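Local coordinates for protein 1-deoxy-D-xylulose 5-phosphate reductoisomerase (Zymomonas mobilis, PDB 1R0K) that catalyses the NADPH- and divalent metal-dependent rearrangement and reduction of 1-deoxy-D-xylulose 5-phosphate to 2-C-methyl-D-erythritol 4-phosphate in isoprenoid biosynthesis, at residues Glu221-Phe226 and Ala320-Met325; Ile231-Phe236 and Glu313-Gly318. All blocks are in the same frame, centred on the assembly; numbering follows the deposited sequence.

Interaction 1: Glu221-Phe226 and Ala320-Met325; sequences ELIEAF and ARPAVM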
loop_
_atom_site.group_PDB
_atom_site.type_symbol
_atom_site.label_atom_id
_atom_site.label_comp_id
_atom_site.label_asym_id
_atom_site.label_seq_id
_atom_site.Cartn_x
_atom_site.Cartn_y
_atom_site.Cartn_z
ATOM N N GLU B 221 -5.662 -14.253 -14.543
ATOM C CA GLU B 221 -5.611 -13.049 -13.729
ATOM C C GLU B 221 -4.696 -12.019 -14.380
ATOM O O GLU B 221 -4.964 -10.823 -14.340
ATOM C CB GLU B 221 -5.112 -13.387 -12.322
ATOM C CG GLU B 221 -6.192 -13.978 -11.441
ATOM C CD GLU B 221 -5.656 -14.491 -10.123
ATOM O OE1 GLU B 221 -4.676 -13.914 -9.617
ATOM O OE2 GLU B 221 -6.229 -15.464 -9.587
ATOM N N LEU B 222 -3.612 -12.489 -14.984
ATOM C CA LEU B 222 -2.672 -11.602 -15.651
ATOM C C LEU B 222 -3.359 -10.926 -16.828
ATOM O O LEU B 222 -3.186 -9.728 -17.068
ATOM C CB LEU B 222 -1.470 -12.396 -16.157
ATOM C CG LEU B 222 -0.470 -11.627 -17.010
ATOM C CD1 LEU B 222 0.129 -10.478 -16.212
ATOM C CD2 LEU B 222 0.621 -12.580 -17.480
ATOM N N ILE B 223 -4.136 -11.706 -17.569
ATOM C CA ILE B 223 -4.838 -11.179 -18.722
ATOM C C ILE B 223 -5.820 -10.110 -18.268
ATOM O O ILE B 223 -5.862 -9.022 -18.832
ATOM C CB ILE B 223 -5.576 -12.302 -19.476
ATOM C CG1 ILE B 223 -4.548 -13.242 -20.112
ATOM C CG2 ILE B 223 -6.491 -11.712 -20.544
ATOM C CD1 ILE B 223 -5.151 -14.455 -20.778
ATOM N N GLU B 224 -6.590 -10.416 -17.230
ATOM C CA GLU B 224 -7.556 -9.462 -16.699
ATOM C C GLU B 224 -6.869 -8.188 -16.231
ATOM O O GLU B 224 -7.353 -7.084 -16.488
ATOM C CB GLU B 224 -8.304 -10.062 -15.516
ATOM C CG GLU B 224 -9.167 -11.253 -15.837
ATOM C CD GLU B 224 -9.821 -11.813 -14.588
ATOM O OE1 GLU B 224 -9.171 -12.628 -13.891
ATOM O OE2 GLU B 224 -10.972 -11.417 -14.296
ATOM N N ALA B 225 -5.748 -8.349 -15.528
ATOM C CA ALA B 225 -4.996 -7.209 -15.011
ATOM C C ALA B 225 -4.510 -6.321 -16.146
ATOM O O ALA B 225 -4.510 -5.092 -16.042
ATOM C CB ALA B 225 -3.812 -7.695 -14.188
ATOM N N PHE B 226 -4.088 -6.953 -17.234
ATOM C CA PHE B 226 -3.590 -6.215 -18.385
ATOM C C PHE B 226 -4.644 -5.248 -18.927
ATOM O O PHE B 226 -4.330 -4.109 -19.268
ATOM C CB PHE B 226 -3.164 -7.195 -19.480
ATOM C CG PHE B 226 -2.730 -6.528 -20.758
ATOM C CD1 PHE B 226 -1.533 -5.817 -20.824
ATOM C CD2 PHE B 226 -3.536 -6.576 -21.893
ATOM C CE1 PHE B 226 -1.150 -5.165 -21.993
ATOM C CE2 PHE B 226 -3.165 -5.925 -23.064
ATOM C CZ PHE B 226 -1.974 -5.220 -23.106
ATOM N N ALA B 320 -8.199 -12.537 -30.437
ATOM C CA ALA B 320 -9.045 -13.563 -29.844
ATOM C C ALA B 320 -8.286 -14.622 -29.049
ATOM O O ALA B 320 -8.899 -15.534 -28.492
ATOM C CB ALA B 320 -9.866 -14.234 -30.938
ATOM N N ARG B 321 -6.962 -14.509 -28.993
ATOM C CA ARG B 321 -6.150 -15.495 -28.278
ATOM C C ARG B 321 -6.599 -15.782 -26.844
ATOM O O ARG B 321 -6.793 -16.936 -26.468
ATOM C CB ARG B 321 -4.675 -15.080 -28.285
ATOM C CG ARG B 321 -3.836 -15.749 -29.373
ATOM C CD ARG B 321 -4.281 -15.358 -30.776
ATOM N NE ARG B 321 -3.334 -15.816 -31.794
ATOM C CZ ARG B 321 -3.411 -15.503 -33.086
ATOM N NH1 ARG B 321 -4.393 -14.728 -33.530
ATOM N NH2 ARG B 321 -2.498 -15.955 -33.939
ATOM N N PRO B 322 -6.761 -14.738 -26.018
ATOM C CA PRO B 322 -7.193 -14.977 -24.636
ATOM C C PRO B 322 -8.515 -15.749 -24.557
ATOM O O PRO B 322 -8.659 -16.658 -23.745
ATOM C CB PRO B 322 -7.296 -13.566 -24.066
ATOM C CG PRO B 322 -6.186 -12.843 -24.800
ATOM C CD PRO B 322 -6.407 -13.320 -26.218
ATOM N N ALA B 323 -9.478 -15.391 -25.402
ATOM C CA ALA B 323 -10.761 -16.082 -25.397
ATOM C C ALA B 323 -10.562 -17.542 -25.796
ATOM O O ALA B 323 -11.166 -18.446 -25.211
ATOM C CB ALA B 323 -11.739 -15.398 -26.363
ATOM N N VAL B 324 -9.715 -17.772 -26.794
ATOM C CA VAL B 324 -9.448 -19.130 -27.261
ATOM C C VAL B 324 -8.782 -19.930 -26.159
ATOM O O VAL B 324 -9.139 -21.079 -25.914
ATOM C CB VAL B 324 -8.530 -19.127 -28.510
ATOM C CG1 VAL B 324 -8.136 -20.549 -28.881
ATOM C CG2 VAL B 324 -9.248 -18.457 -29.673
ATOM N N MET B 325 -7.814 -19.317 -25.487
ATOM C CA MET B 325 -7.112 -19.994 -24.401
ATOM C C MET B 325 -8.079 -20.393 -23.293
ATOM O O MET B 325 -8.035 -21.519 -22.796
ATOM C CB MET B 325 -6.031 -19.086 -23.818
ATOM C CG MET B 325 -5.221 -19.736 -22.711
ATOM S SD MET B 325 -4.099 -18.564 -21.932
ATOM C CE MET B 325 -5.201 -17.796 -20.761
#
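Ile223 and Met325 reach each other through two differently shaped chains. In Ile223, CG1 lies anti to the carbonyl carbon (chi1 -68°) and the chain stays extended to CD1; in Met325, CG is anti to the backbone N and the chain runs straight until it bends at the sulfur (chi3 84°), which brings CE up against Ile223 CD1. The two meet tip to tip, Met325 CE lying 3.3 Å from Ile223 CD1, closer than methyl groups usually pack. The flexible thioether suits the spot because the bend at its sulfur can place the terminal methyl against Ile223 on another helix. One turn earlier, Pro322 meets Ile223 obliquely through a single ring carbon: Pro322 CB is 4.0 Å from Ile223 CD1 and 4.1 Å from Ile223 CG2. Proline fits the first turn of helix 321-337, where its missing N-H costs no helical bond. All three residues are buried, and Met325 also packs on Val350 and Leu354 of helix 345-356. The contact is one piece of helix-to-helix packing in the reductoisomerase fold, where helix 321-337 of the C-terminal region meets helix 216-229, the helix that carries Glu221, a predicted manganese and substrate ligand.

Interaction 2: Ile231-Phe236 and Glu313-Gly318; sequences IPLEKF and ESIKSG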
loop_
_atom_site.group_PDB
_atom_site.type_symbol
_atom_site.label_atom_id
_atom_site.label_comp_id
_atom_site.label_asym_id
_atom_site.label_seq_id
_atom_site.Cartn_x
_atom_site.Cartn_y
_atom_site.Cartn_z
ATOM N N ILE B 231 -1.262 -1.001 -18.689
ATOM C CA ILE B 231 0.161 -0.681 -18.721
ATOM C C ILE B 231 0.834 -1.779 -19.540
ATOM O O ILE B 231 0.283 -2.868 -19.695
ATOM C CB ILE B 231 0.806 -0.623 -17.306
ATOM C CG1 ILE B 231 0.786 -1.999 -16.647
ATOM C CG2 ILE B 231 0.090 0.412 -16.440
ATOM C CD1 ILE B 231 1.582 -2.052 -15.357
ATOM N N PRO B 232 2.025 -1.502 -20.092
ATOM C CA PRO B 232 2.763 -2.478 -20.903
ATOM C C PRO B 232 2.910 -3.834 -20.212
ATOM O O PRO B 232 3.235 -3.905 -19.028
ATOM C CB PRO B 232 4.111 -1.793 -21.117
ATOM C CG PRO B 232 3.733 -0.350 -21.172
ATOM C CD PRO B 232 2.759 -0.225 -20.019
ATOM N N LEU B 233 2.680 -4.904 -20.965
ATOM C CA LEU B 233 2.777 -6.259 -20.435
ATOM C C LEU B 233 4.102 -6.538 -19.730
ATOM O O LEU B 233 4.133 -7.216 -18.704
ATOM C CB LEU B 233 2.579 -7.277 -21.562
ATOM C CG LEU B 233 2.658 -8.751 -21.149
ATOM C CD1 LEU B 233 1.509 -9.077 -20.196
ATOM C CD2 LEU B 233 2.587 -9.639 -22.384
ATOM N N GLU B 234 5.198 -6.019 -20.275
ATOM C CA GLU B 234 6.509 -6.239 -19.672
ATOM C C GLU B 234 6.630 -5.679 -18.255
ATOM O O GLU B 234 7.571 -6.010 -17.532
ATOM C CB GLU B 234 7.620 -5.657 -20.557
ATOM C CG GLU B 234 7.184 -4.542 -21.491
ATOM C CD GLU B 234 6.209 -5.030 -22.551
ATOM O OE1 GLU B 234 6.453 -6.109 -23.133
ATOM O OE2 GLU B 234 5.205 -4.337 -22.807
ATOM N N LYS B 235 5.681 -4.841 -17.852
ATOM C CA LYS B 235 5.720 -4.260 -16.514
ATOM C C LYS B 235 5.047 -5.152 -15.478
ATOM O O LYS B 235 4.961 -4.792 -14.306
ATOM C CB LYS B 235 5.062 -2.879 -16.504
ATOM C CG LYS B 235 5.837 -1.828 -17.291
ATOM C CD LYS B 235 5.398 -0.424 -16.897
ATOM C CE LYS B 235 6.279 0.640 -17.541
ATOM N NZ LYS B 235 5.908 2.009 -17.087
ATOM N N PHE B 236 4.568 -6.312 -15.916
ATOM C CA PHE B 236 3.928 -7.254 -15.007
ATOM C C PHE B 236 4.889 -8.328 -14.543
ATOM O O PHE B 236 5.737 -8.803 -15.303
ATOM C CB PHE B 236 2.728 -7.932 -15.665
ATOM C CG PHE B 236 1.523 -7.052 -15.770
ATOM C CD1 PHE B 236 1.373 -6.181 -16.844
ATOM C CD2 PHE B 236 0.545 -7.078 -14.783
ATOM C CE1 PHE B 236 0.263 -5.349 -16.935
ATOM C CE2 PHE B 236 -0.571 -6.247 -14.862
ATOM C CZ PHE B 236 -0.713 -5.383 -15.938
ATOM N N GLU B 313 1.836 -15.218 -23.912
ATOM C CA GLU B 313 1.836 -15.209 -25.372
ATOM C C GLU B 313 0.475 -14.790 -25.920
ATOM O O GLU B 313 0.388 -14.054 -26.902
ATOM C CB GLU B 313 2.227 -16.591 -25.907
ATOM C CG GLU B 313 3.576 -17.069 -25.392
ATOM C CD GLU B 313 3.988 -18.415 -25.958
ATOM O OE1 GLU B 313 3.122 -19.310 -26.063
ATOM O OE2 GLU B 313 5.183 -18.582 -26.288
ATOM N N SER B 314 -0.590 -15.248 -25.274
ATOM C CA SER B 314 -1.930 -14.890 -25.715
ATOM C C SER B 314 -2.129 -13.372 -25.625
ATOM O O SER B 314 -2.671 -12.759 -26.547
ATOM C CB SER B 314 -2.980 -15.618 -24.871
ATOM O OG SER B 314 -2.927 -17.020 -25.096
ATOM N N ILE B 315 -1.689 -12.766 -24.523
ATOM C CA ILE B 315 -1.828 -11.319 -24.350
ATOM C C ILE B 315 -1.004 -10.583 -25.402
ATOM O O ILE B 315 -1.492 -9.650 -26.042
ATOM C CB ILE B 315 -1.346 -10.854 -22.955
ATOM C CG1 ILE B 315 -2.228 -11.458 -21.868
ATOM C CG2 ILE B 315 -1.377 -9.330 -22.871
ATOM C CD1 ILE B 315 -1.772 -11.119 -20.464
ATOM N N LYS B 316 0.247 -11.003 -25.568
ATOM C CA LYS B 316 1.140 -10.388 -26.543
ATOM C C LYS B 316 0.494 -10.384 -27.916
ATOM O O LYS B 316 0.493 -9.366 -28.607
ATOM C CB LYS B 316 2.465 -11.147 -26.614
ATOM C CG LYS B 316 3.300 -11.052 -25.357
ATOM C CD LYS B 316 4.629 -11.777 -25.522
ATOM C CE LYS B 316 5.495 -11.625 -24.282
ATOM N NZ LYS B 316 6.806 -12.316 -24.423
ATOM N N SER B 317 -0.052 -11.528 -28.312
ATOM C CA SER B 317 -0.706 -11.644 -29.608
ATOM C C SER B 317 -2.018 -10.865 -29.603
ATOM O O SER B 317 -2.421 -10.304 -30.617
ATOM C CB SER B 317 -0.973 -13.114 -29.931
ATOM O OG SER B 317 0.228 -13.865 -29.863
ATOM N N GLY B 318 -2.681 -10.832 -28.452
ATOM C CA GLY B 318 -3.936 -10.112 -28.351
ATOM C C GLY B 318 -5.023 -10.746 -29.193
ATOM O O GLY B 318 -5.048 -11.963 -29.380
#
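Leu233 reaches from a short 3-10 turn to Ile315 and Lys316 on helix 307-317. Its CB points at the helix but meets neither residue closely; it sets the direction, and CG, anti to the backbone N (chi1 180°), carries the fork outward. From there the two methyls divide the helix between them only in part. Leu233 CD1 lies 3.9 Å from both Ile315 CD1 and Ile315 CG2, the two side chains lying aslant. Leu233 CD2 lies 3.4 Å from Lys316 CG, a little closer than carbons usually pack, and 4.0 Å from Lys316 CE; the leucine side chain crosses the extended lysine at about a right angle, and the same CD2 also touches Ile315 CG2. A forked side chain suits this place because it serves two successive helix residues at once.

Ile315 is a fitting partner: beta-branched and buried, it also packs on Ile223 and Phe226 of helix 216-229. Lys316 is exposed and gives its aliphatic stem to the leucine, while its NZ remains 6.3 Å from Glu234 OE1, too far for a salt bridge. The turn itself is held by Lys235 N bonding to Pro232 O. Just past the helix, Gly318 takes a positive phi (66°), which a residue without a side chain adopts easily. If Leu233 were an alanine, both methyls that meet the helix would be gone, and Ile315 and the lysine stem would probably be left with a gap in place of their partner from the loop.

The chemistry is therefore purely apolar: the contact depends on shape and burial, with a lysine stem covering its outer margin and the charged end directed beyond the leucine.

In the fold
Interactions 1 and 2 lie with centres about 9 Å apart on the same side of the chain's centre. Along the chain the order is 221-226, 231-236, 313-318, 320-325, so interaction 2 is nested within interaction 1. The first segment lies on helix 216-229 and the second in the loop from it to strand 236-240, an outermost strand of the mixed sheet within this chain; the last two belong to the consecutive helices 307-317 and 321-337. Ile223 CG1 and Ile315 CG1, 3.4 Å apart, join the two contacts directly. Together they are consistent with one apolar seam by which a consecutive helix pair of the C-terminal region packs against the helix bearing Glu221 and the loop after it.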